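Local coordinates for protein deacetylase EF_0837 (Enterococcus faecalis, PDB 2ICS) that deacetylates acetyl-(R)-mandelate with very low efficiency in vitro, as a binuclear zinc esterase of the amidohydrolase-type TIM-barrel hydrolases, at residues Val115-Lys119 against Lys133-Val139; Ala124-Ala129 against Arg156-Ile162; Glu171-Gln177 against Leu202-Asp207. All coordinates share one frame; numbering follows the deposited sequence.

Contacts 2 and 3 each lie on the same side of the chain's centre as contact 1. Half or more of the touching residues are buried in contacts 1 and 2, whereas contact 3 has as many exposed as buried. Contacts 1 and 2 share the loop between strand 110-114 and helix 136-145, and they meet where Ser118 OG and Glu127 O probably hydrogen-bond. Contact 1 is mostly backbone and aliphatic packing, whereas contact 2 reaches the adenine pocket and centres on a salt bridge to Arg156. Contact 3, on the outer side of the barrel, is a charged network. Its helix 168-178 also packs on contact 1, through Ile176 on Val139 and Ile117.

Contact 1: Val115-Lys119 against Lys133-Val139; sequences VNISK and KVQASLV
Lys119 starts with CG tucked between its backbone N and carbonyl carbon (chi1 64°), a torsion that lays its methylenes across the Lys133 carbonyl and Leu138; Val139, with CG1 opposite its backbone N (chi1 174°), presents that methyl to Val115. The Lys119 chain crosses Leu138 at a slant, with CD 3.6 Å from Leu138 CD1, and its CG passes 3.4 Å from Lys133 O. That same oxygen accepts a direct backbone hydrogen bond from Lys119 N at 2.8 Å, nearly straight (166°). Close by, Val134 CA approaches Ile117 O at 3.4 Å in a CA-H...O contact, and a water lies 2.7 Å from Ile117 O and also near Gln135 O, and probably links the two. In the TIM barrel the segment 115-119 directly follows strand 110-114, and Gln135 is the N-cap residue of helix 136-145, so the contact draws the end of a strand to the start of the next helix. An Asx turn shapes the first segment, Ser118 N donating to Asn116 OD1, while Asn116 ND2 is bonded to Gly90 O. Ser118 OG lies 3.3 Å from Lys133 CB and has its polar partner in Glu127 O. Deeper in, Val115 CG1 meets Val139 CG1 at 3.9 Å, the two side chains crossing at an angle.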
loop_
_atom_site.group_PDB
_atom_site.type_symbol
_atom_site.label_atom_id
_atom_site.label_comp_id
_atom_site.label_asym_id
_atom_site.label_seq_id
_atom_site.Cartn_x
_atom_site.Cartn_y
_atom_site.Cartn_z
ATOM N N VAL A 115 -3.702 11.975 -5.800
ATOM C CA VAL A 115 -3.933 12.673 -7.052
ATOM C C VAL A 115 -2.591 12.888 -7.729
ATOM O O VAL A 115 -1.644 13.361 -7.109
ATOM C CB VAL A 115 -4.646 14.031 -6.822
ATOM C CG1 VAL A 115 -3.869 14.868 -5.829
ATOM C CG2 VAL A 115 -4.792 14.773 -8.144
ATOM N N ASN A 116 -2.506 12.506 -8.997
ATOM C CA ASN A 116 -1.275 12.658 -9.766
ATOM C C ASN A 116 -1.070 14.150 -9.955
ATOM O O ASN A 116 -2.031 14.868 -10.207
ATOM C CB ASN A 116 -1.435 11.991 -11.133
ATOM C CG ASN A 116 -0.111 11.602 -11.759
ATOM O OD1 ASN A 116 0.792 12.427 -11.922
ATOM N ND2 ASN A 116 0.006 10.330 -12.125
ATOM N N ILE A 117 0.163 14.627 -9.839
ATOM C CA ILE A 117 0.404 16.054 -10.022
ATOM C C ILE A 117 0.127 16.476 -11.463
ATOM O O ILE A 117 0.001 17.663 -11.752
ATOM C CB ILE A 117 1.841 16.445 -9.634
ATOM C CG1 ILE A 117 2.849 15.634 -10.450
ATOM C CG2 ILE A 117 2.035 16.228 -8.145
ATOM C CD1 ILE A 117 4.281 16.073 -10.243
ATOM N N SER A 118 0.037 15.498 -12.364
ATOM C CA SER A 118 -0.272 15.765 -13.771
ATOM C C SER A 118 -1.793 15.608 -13.913
ATOM O O SER A 118 -2.331 14.519 -13.700
ATOM C CB SER A 118 0.450 14.764 -14.673
ATOM O OG SER A 118 0.325 15.133 -16.033
ATOM N N LYS A 119 -2.477 16.691 -14.275
ATOM C CA LYS A 119 -3.939 16.699 -14.380
ATOM C C LYS A 119 -4.678 15.518 -15.015
ATOM O O LYS A 119 -5.824 15.252 -14.650
ATOM C CB LYS A 119 -4.423 18.001 -15.033
ATOM C CG LYS A 119 -4.008 18.241 -16.480
ATOM C CD LYS A 119 -4.799 19.433 -17.038
ATOM C CE LYS A 119 -4.386 19.828 -18.453
ATOM N NZ LYS A 119 -3.126 20.631 -18.480
ATOM N N LYS A 133 0.905 20.194 -18.049
ATOM C CA LYS A 133 -0.080 19.293 -17.458
ATOM C C LYS A 133 -0.010 19.310 -15.937
ATOM O O LYS A 133 -0.945 18.882 -15.259
ATOM C CB LYS A 133 0.144 17.862 -17.939
ATOM C CG LYS A 133 -0.031 17.642 -19.431
ATOM C CD LYS A 133 0.230 16.175 -19.765
ATOM C CE LYS A 133 0.080 15.880 -21.241
ATOM N NZ LYS A 133 0.364 14.443 -21.524
ATOM N N VAL A 134 1.101 19.803 -15.408
ATOM C CA VAL A 134 1.304 19.862 -13.968
ATOM C C VAL A 134 0.913 21.221 -13.398
ATOM O O VAL A 134 1.771 22.076 -13.168
ATOM C CB VAL A 134 2.782 19.574 -13.615
ATOM C CG1 VAL A 134 3.001 19.686 -12.115
ATOM C CG2 VAL A 134 3.164 18.186 -14.097
ATOM N N GLN A 135 -0.385 21.415 -13.171
ATOM C CA GLN A 135 -0.888 22.676 -12.622
ATOM C C GLN A 135 -1.167 22.562 -11.130
ATOM O O GLN A 135 -2.064 21.829 -10.714
ATOM C CB GLN A 135 -2.174 23.102 -13.337
ATOM C CG GLN A 135 -2.002 23.484 -14.795
ATOM C CD GLN A 135 -3.306 23.937 -15.436
ATOM O OE1 GLN A 135 -3.907 24.936 -15.020
ATOM N NE2 GLN A 135 -3.752 23.202 -16.453
ATOM N N ALA A 136 -0.402 23.294 -10.328
ATOM C CA ALA A 136 -0.575 23.272 -8.879
ATOM C C ALA A 136 -2.019 23.591 -8.495
ATOM O O ALA A 136 -2.596 22.944 -7.618
ATOM C CB ALA A 136 0.371 24.278 -8.224
ATOM N N SER A 137 -2.593 24.586 -9.162
ATOM C CA SER A 137 -3.959 25.008 -8.888
ATOM C C SER A 137 -4.963 23.881 -9.016
ATOM O O SER A 137 -5.826 23.712 -8.155
ATOM C CB SER A 137 -4.365 26.144 -9.832
ATOM O OG SER A 137 -3.602 27.307 -9.570
ATOM N N LEU A 138 -4.859 23.117 -10.097
ATOM C CA LEU A 138 -5.790 22.020 -10.317
ATOM C C LEU A 138 -5.693 20.962 -9.226
ATOM O O LEU A 138 -6.698 20.363 -8.846
ATOM C CB LEU A 138 -5.549 21.377 -11.686
ATOM C CG LEU A 138 -5.687 22.289 -12.909
ATOM C CD1 LEU A 138 -5.645 21.438 -14.172
ATOM C CD2 LEU A 138 -6.996 23.070 -12.838
ATOM N N VAL A 139 -4.486 20.734 -8.720
ATOM C CA VAL A 139 -4.300 19.739 -7.672
ATOM C C VAL A 139 -4.947 20.226 -6.383
ATOM O O VAL A 139 -5.639 19.469 -5.703
ATOM C CB VAL A 139 -2.799 19.449 -7.423
ATOM C CG1 VAL A 139 -2.638 18.529 -6.222
ATOM C CG2 VAL A 139 -2.188 18.796 -8.659
HETATM O O HOH W 1 -2.295 18.973 -12.078
#

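Contact 2: Ala124-Ala129 against Arg156-Ile162; sequences AQDELA and RMSRTVI. With ADE (adenine), chain D.
Asp126 and Val161 bring their backbones within 3.9 Å between CA atoms, where a type I turn from Asp126 to Ala129 meets the short helical turn 159-162 and Leu128 N donates to Val161 O at 3.2 Å. Next to this bond the side chains of Leu128 and Val161 run side by side, Leu128 CG 3.8 Å from Val161 CG1, and Leu128 CD1 continues to the selenium of selenomethionine Met157. The polar centre is Arg156, whose chain bends at chi3 (-60°) to turn its guanidinium edge to Glu127. Both NE, at 3.0 Å, and NH2, at 3.2 Å, donate to Glu127 OE1, a side-on grip on one oxygen. The carboxylate is nearly coplanar with the guanidinium, 19° between the planes; NE meets OE1 almost along its C-O bond, while NH2 comes from the anti side, tilted out of the carboxylate plane. Val161 CG2 sits over the centre of one guanidinium face, 3.9 Å above it. A water accepts from Arg156 N and probably donates to Glu127 OE2, a second link between the same residues. Gln125, Arg156 and Thr160 belong to the adenine pocket, and Arg156 NH1 lies 3.4 Å from adenine N1. Arg156 is probably the transition-state stabiliser, as in related enzymes; Glu127 probably acts as a second-shell residue, fixing the guanidinium's rotation while NH1 is turned to the ligand beside the zinc site.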
loop_
_atom_site.group_PDB
_atom_site.type_symbol
_atom_site.label_atom_id
_atom_site.label_comp_id
_atom_site.label_asym_id
_atom_site.label_seq_id
_atom_site.Cartn_x
_atom_site.Cartn_y
_atom_site.Cartn_z
ATOM N N ALA A 124 -1.187 8.790 -20.567
ATOM C CA ALA A 124 -0.088 8.412 -21.440
ATOM C C ALA A 124 0.936 7.740 -20.532
ATOM O O ALA A 124 0.660 7.500 -19.360
ATOM C CB ALA A 124 0.515 9.648 -22.096
ATOM N N GLN A 125 2.112 7.435 -21.062
ATOM C CA GLN A 125 3.144 6.802 -20.251
ATOM C C GLN A 125 4.080 7.863 -19.682
ATOM O O GLN A 125 4.716 7.654 -18.651
ATOM C CB GLN A 125 3.944 5.806 -21.094
ATOM C CG GLN A 125 5.088 5.117 -20.347
ATOM C CD GLN A 125 4.608 4.221 -19.216
ATOM O OE1 GLN A 125 3.852 3.271 -19.438
ATOM N NE2 GLN A 125 5.050 4.516 -17.996
ATOM N N ASP A 126 4.146 9.005 -20.357
ATOM C CA ASP A 126 5.020 10.101 -19.945
ATOM C C ASP A 126 4.245 11.350 -19.543
ATOM O O ASP A 126 4.433 12.419 -20.126
ATOM C CB ASP A 126 5.985 10.440 -21.086
ATOM C CG ASP A 126 5.263 10.754 -22.398
ATOM O OD1 ASP A 126 5.952 11.052 -23.400
ATOM O OD2 ASP A 126 4.013 10.703 -22.430
ATOM N N GLU A 127 3.393 11.226 -18.532
ATOM C CA GLU A 127 2.584 12.357 -18.100
ATOM C C GLU A 127 3.338 13.504 -17.432
ATOM O O GLU A 127 2.734 14.501 -17.045
ATOM C CB GLU A 127 1.430 11.866 -17.217
ATOM C CG GLU A 127 1.671 10.521 -16.556
ATOM C CD GLU A 127 2.243 10.668 -15.176
ATOM O OE1 GLU A 127 2.505 9.639 -14.511
ATOM O OE2 GLU A 127 2.425 11.828 -14.758
ATOM N N LEU A 128 4.655 13.376 -17.303
ATOM C CA LEU A 128 5.448 14.451 -16.714
ATOM C C LEU A 128 6.408 15.044 -17.752
ATOM O O LEU A 128 7.226 15.909 -17.439
ATOM C CB LEU A 128 6.224 13.955 -15.489
ATOM C CG LEU A 128 5.388 13.579 -14.257
ATOM C CD1 LEU A 128 6.318 13.288 -13.085
ATOM C CD2 LEU A 128 4.436 14.721 -13.894
ATOM N N ALA A 129 6.285 14.576 -18.994
ATOM C CA ALA A 129 7.113 15.048 -20.101
ATOM C C ALA A 129 6.655 16.441 -20.543
ATOM O O ALA A 129 7.448 17.236 -21.045
ATOM C CB ALA A 129 7.024 14.069 -21.268
ATOM N N ARG A 156 5.677 10.206 -10.332
ATOM C CA ARG A 156 6.454 9.083 -10.848
ATOM C C ARG A 156 7.757 9.575 -11.449
ATOM O O ARG A 156 7.826 9.894 -12.634
ATOM C CB ARG A 156 5.642 8.309 -11.887
ATOM C CG ARG A 156 4.383 7.664 -11.321
ATOM C CD ARG A 156 3.888 6.548 -12.232
ATOM N NE ARG A 156 3.563 7.028 -13.573
ATOM C CZ ARG A 156 3.574 6.262 -14.657
ATOM N NH1 ARG A 156 3.897 4.978 -14.560
ATOM N NH2 ARG A 156 3.270 6.778 -15.844
HETATM N N MSE A 157 8.798 9.613 -10.622
HETATM C CA MSE A 157 10.100 10.110 -11.049
HETATM C C MSE A 157 11.053 9.097 -11.696
HETATM O O MSE A 157 12.004 8.637 -11.062
HETATM C CB MSE A 157 10.794 10.782 -9.858
HETATM C CG MSE A 157 9.969 11.890 -9.192
HETATM SE SE MSE A 157 9.402 13.286 -10.433
HETATM C CE MSE A 157 8.052 14.162 -9.386
ATOM N N SER A 158 10.796 8.757 -12.958
ATOM C CA SER A 158 11.657 7.833 -13.687
ATOM C C SER A 158 11.698 8.159 -15.180
ATOM O O SER A 158 10.780 8.777 -15.727
ATOM C CB SER A 158 11.213 6.381 -13.480
ATOM O OG SER A 158 10.036 6.087 -14.209
ATOM N N ARG A 159 12.781 7.733 -15.820
ATOM C CA ARG A 159 13.047 7.952 -17.240
ATOM C C ARG A 159 11.877 8.068 -18.214
ATOM O O ARG A 159 11.706 9.097 -18.862
ATOM C CB ARG A 159 14.005 6.859 -17.744
ATOM C CG ARG A 159 14.311 6.915 -19.237
ATOM C CD ARG A 159 15.435 5.957 -19.609
ATOM N NE ARG A 159 15.137 4.574 -19.243
ATOM C CZ ARG A 159 14.318 3.770 -19.920
ATOM N NH1 ARG A 159 13.703 4.206 -21.015
ATOM N NH2 ARG A 159 14.111 2.523 -19.503
ATOM N N THR A 160 11.085 7.010 -18.333
ATOM C CA THR A 160 9.972 6.999 -19.273
ATOM C C THR A 160 8.819 7.929 -18.908
ATOM O O THR A 160 7.893 8.109 -19.694
ATOM C CB THR A 160 9.412 5.564 -19.452
ATOM O OG1 THR A 160 8.760 5.144 -18.247
ATOM C CG2 THR A 160 10.544 4.585 -19.775
ATOM N N VAL A 161 8.875 8.535 -17.729
ATOM C CA VAL A 161 7.801 9.423 -17.309
ATOM C C VAL A 161 8.094 10.903 -17.501
ATOM O O VAL A 161 7.239 11.656 -17.970
ATOM C CB VAL A 161 7.451 9.208 -15.809
ATOM C CG1 VAL A 161 6.246 10.055 -15.426
ATOM C CG2 VAL A 161 7.175 7.739 -15.535
ATOM N N ILE A 162 9.310 11.312 -17.151
ATOM C CA ILE A 162 9.710 12.715 -17.197
ATOM C C ILE A 162 10.275 13.312 -18.478
ATOM O O ILE A 162 10.540 14.508 -18.515
ATOM C CB ILE A 162 10.749 13.006 -16.107
ATOM C CG1 ILE A 162 12.028 12.213 -16.412
ATOM C CG2 ILE A 162 10.186 12.646 -14.735
ATOM C CD1 ILE A 162 13.208 12.577 -15.532
HETATM N N9 ADE D . 7.605 2.020 -16.391
HETATM C C8 ADE D . 8.433 2.299 -15.340
HETATM N N7 ADE D . 7.762 2.304 -14.222
HETATM C C5 ADE D . 6.460 2.028 -14.478
HETATM C C6 ADE D . 5.278 1.899 -13.691
HETATM N N6 ADE D . 5.322 2.069 -12.318
HETATM N N1 ADE D . 4.112 1.606 -14.315
HETATM C C2 ADE D . 4.043 1.436 -15.647
HETATM N N3 ADE D . 5.129 1.550 -16.420
HETATM C C4 ADE D . 6.340 1.841 -15.887
HETATM O O HOH W 2 3.605 11.412 -12.066
#

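Contact 3: Glu171-Gln177 against Leu202-Asp207; sequences ELAKQIQ and LMEKGD
A salt-bridge network on the outer side of the TIM barrel ties helix 168-178 to the loop that leads into strand 208-210, with Lys174 at its hub. Its chain curls through chi2 and chi3 (-64° and -70°), carrying NZ to Asp207 OD2 at 2.8 Å and Glu204 OE1 at 2.9 Å. Asp207 receives the ammonium on the syn lone pair of OD2, whereas Glu204 is met on its anti side and out of the carboxylate plane. A third bond, to Gln177 OE1 one helical turn on, lies in that amide's carbonyl plane. Gln177 NE2 donates in turn to Asp207 OD1 at 3.1 Å, the amide and carboxylate only 17° from coplanar, and also to Ile183 O. Asp207 OD2 takes a further, nearly straight bond from Glu204 N at 2.6 Å, across the type II turn from Glu204 to Asp207. The shared ammonium probably helps keep both carboxylates ionised. Glu171 CG touches Leu202 CD2. The side chains of Lys174 and Gln177 also touch Leu185, just before strand 186-189; Asp207 bonds through its backbone to Val241 of strand 241-243, and Leu172 of the same helix packs on Val134, just before helix 136-145.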
loop_
_atom_site.group_PDB
_atom_site.type_symbol
_atom_site.label_atom_id
_atom_site.label_comp_id
_atom_site.label_asym_id
_atom_site.label_seq_id
_atom_site.Cartn_x
_atom_site.Cartn_y
_atom_site.Cartn_z
ATOM N N GLU A 171 10.308 18.899 -7.700
ATOM C CA GLU A 171 10.326 20.187 -7.007
ATOM C C GLU A 171 8.907 20.732 -6.979
ATOM O O GLU A 171 8.464 21.271 -5.972
ATOM C CB GLU A 171 11.227 21.196 -7.722
ATOM C CG GLU A 171 12.707 20.895 -7.669
ATOM C CD GLU A 171 13.528 22.053 -8.201
ATOM O OE1 GLU A 171 13.467 23.149 -7.599
ATOM O OE2 GLU A 171 14.226 21.875 -9.221
ATOM N N LEU A 172 8.209 20.597 -8.104
ATOM C CA LEU A 172 6.832 21.056 -8.212
ATOM C C LEU A 172 5.967 20.258 -7.237
ATOM O O LEU A 172 5.049 20.801 -6.622
ATOM C CB LEU A 172 6.307 20.861 -9.640
ATOM C CG LEU A 172 6.915 21.709 -10.764
ATOM C CD1 LEU A 172 6.266 21.320 -12.083
ATOM C CD2 LEU A 172 6.700 23.196 -10.488
ATOM N N ALA A 173 6.270 18.969 -7.098
ATOM C CA ALA A 173 5.517 18.107 -6.189
ATOM C C ALA A 173 5.694 18.600 -4.752
ATOM O O ALA A 173 4.730 18.695 -3.998
ATOM C CB ALA A 173 5.991 16.659 -6.323
ATOM N N LYS A 174 6.927 18.921 -4.377
ATOM C CA LYS A 174 7.187 19.417 -3.031
ATOM C C LYS A 174 6.499 20.768 -2.790
ATOM O O LYS A 174 6.035 21.048 -1.686
ATOM C CB LYS A 174 8.695 19.537 -2.796
ATOM C CG LYS A 174 9.419 18.191 -2.765
ATOM C CD LYS A 174 8.946 17.321 -1.595
ATOM C CE LYS A 174 9.415 17.876 -0.256
ATOM N NZ LYS A 174 8.857 17.118 0.904
ATOM N N GLN A 175 6.432 21.599 -3.827
ATOM C CA GLN A 175 5.787 22.906 -3.721
ATOM C C GLN A 175 4.293 22.702 -3.492
ATOM O O GLN A 175 3.695 23.326 -2.615
ATOM C CB GLN A 175 6.007 23.707 -5.004
ATOM C CG GLN A 175 5.251 25.025 -5.069
ATOM C CD GLN A 175 5.293 25.643 -6.455
ATOM O OE1 GLN A 175 6.370 25.875 -7.009
ATOM N NE2 GLN A 175 4.120 25.914 -7.024
ATOM N N ILE A 176 3.701 21.826 -4.301
ATOM C CA ILE A 176 2.286 21.500 -4.201
ATOM C C ILE A 176 1.974 20.947 -2.812
ATOM O O ILE A 176 0.886 21.172 -2.276
ATOM C CB ILE A 176 1.891 20.444 -5.252
ATOM C CG1 ILE A 176 2.070 21.028 -6.654
ATOM C CG2 ILE A 176 0.450 19.983 -5.023
ATOM C CD1 ILE A 176 1.878 20.027 -7.759
ATOM N N GLN A 177 2.929 20.218 -2.237
ATOM C CA GLN A 177 2.759 19.644 -0.906
ATOM C C GLN A 177 2.709 20.788 0.097
ATOM O O GLN A 177 1.869 20.810 1.001
ATOM C CB GLN A 177 3.926 18.706 -0.570
ATOM C CG GLN A 177 3.854 18.094 0.832
ATOM C CD GLN A 177 5.011 17.141 1.127
ATOM O OE1 GLN A 177 6.181 17.528 1.074
ATOM N NE2 GLN A 177 4.685 15.892 1.441
ATOM N N LEU A 202 15.833 15.505 -2.222
ATOM C CA LEU A 202 14.705 16.422 -2.103
ATOM C C LEU A 202 13.573 15.916 -1.210
ATOM O O LEU A 202 12.723 16.692 -0.774
ATOM C CB LEU A 202 14.156 16.762 -3.489
ATOM C CG LEU A 202 14.934 17.797 -4.311
ATOM C CD1 LEU A 202 16.334 17.289 -4.628
ATOM C CD2 LEU A 202 14.166 18.085 -5.597
HETATM N N MSE A 203 13.559 14.620 -0.930
HETATM C CA MSE A 203 12.512 14.051 -0.086
HETATM C C MSE A 203 12.808 14.236 1.399
HETATM O O MSE A 203 13.965 14.272 1.818
HETATM C CB MSE A 203 12.328 12.566 -0.410
HETATM C CG MSE A 203 11.871 12.322 -1.842
HETATM SE SE MSE A 203 11.597 10.458 -2.260
HETATM C CE MSE A 203 13.394 9.984 -2.675
ATOM N N GLU A 204 11.750 14.349 2.191
ATOM C CA GLU A 204 11.885 14.548 3.628
ATOM C C GLU A 204 11.146 13.465 4.405
ATOM O O GLU A 204 10.386 12.679 3.831
ATOM C CB GLU A 204 11.318 15.916 4.016
ATOM C CG GLU A 204 11.923 17.090 3.256
ATOM C CD GLU A 204 11.205 18.399 3.539
ATOM O OE1 GLU A 204 9.999 18.501 3.225
ATOM O OE2 GLU A 204 11.843 19.328 4.077
ATOM N N LYS A 205 11.374 13.431 5.716
ATOM C CA LYS A 205 10.703 12.467 6.574
ATOM C C LYS A 205 9.211 12.566 6.284
ATOM O O LYS A 205 8.666 13.667 6.197
ATOM C CB LYS A 205 10.955 12.795 8.046
ATOM C CG LYS A 205 10.214 11.876 9.006
ATOM C CD LYS A 205 10.383 12.323 10.451
ATOM C CE LYS A 205 9.606 11.416 11.396
ATOM N NZ LYS A 205 9.718 11.851 12.819
ATOM N N GLY A 206 8.554 11.421 6.122
ATOM C CA GLY A 206 7.130 11.435 5.841
ATOM C C GLY A 206 6.823 11.200 4.374
ATOM O O GLY A 206 5.741 10.718 4.035
ATOM N N ASP A 207 7.758 11.561 3.498
ATOM C CA ASP A 207 7.564 11.347 2.069
ATOM C C ASP A 207 7.718 9.850 1.854
ATOM O O ASP A 207 8.619 9.225 2.417
ATOM C CB ASP A 207 8.606 12.114 1.244
ATOM C CG ASP A 207 8.390 13.626 1.277
ATOM O OD1 ASP A 207 7.221 14.064 1.381
ATOM O OD2 ASP A 207 9.388 14.376 1.181
#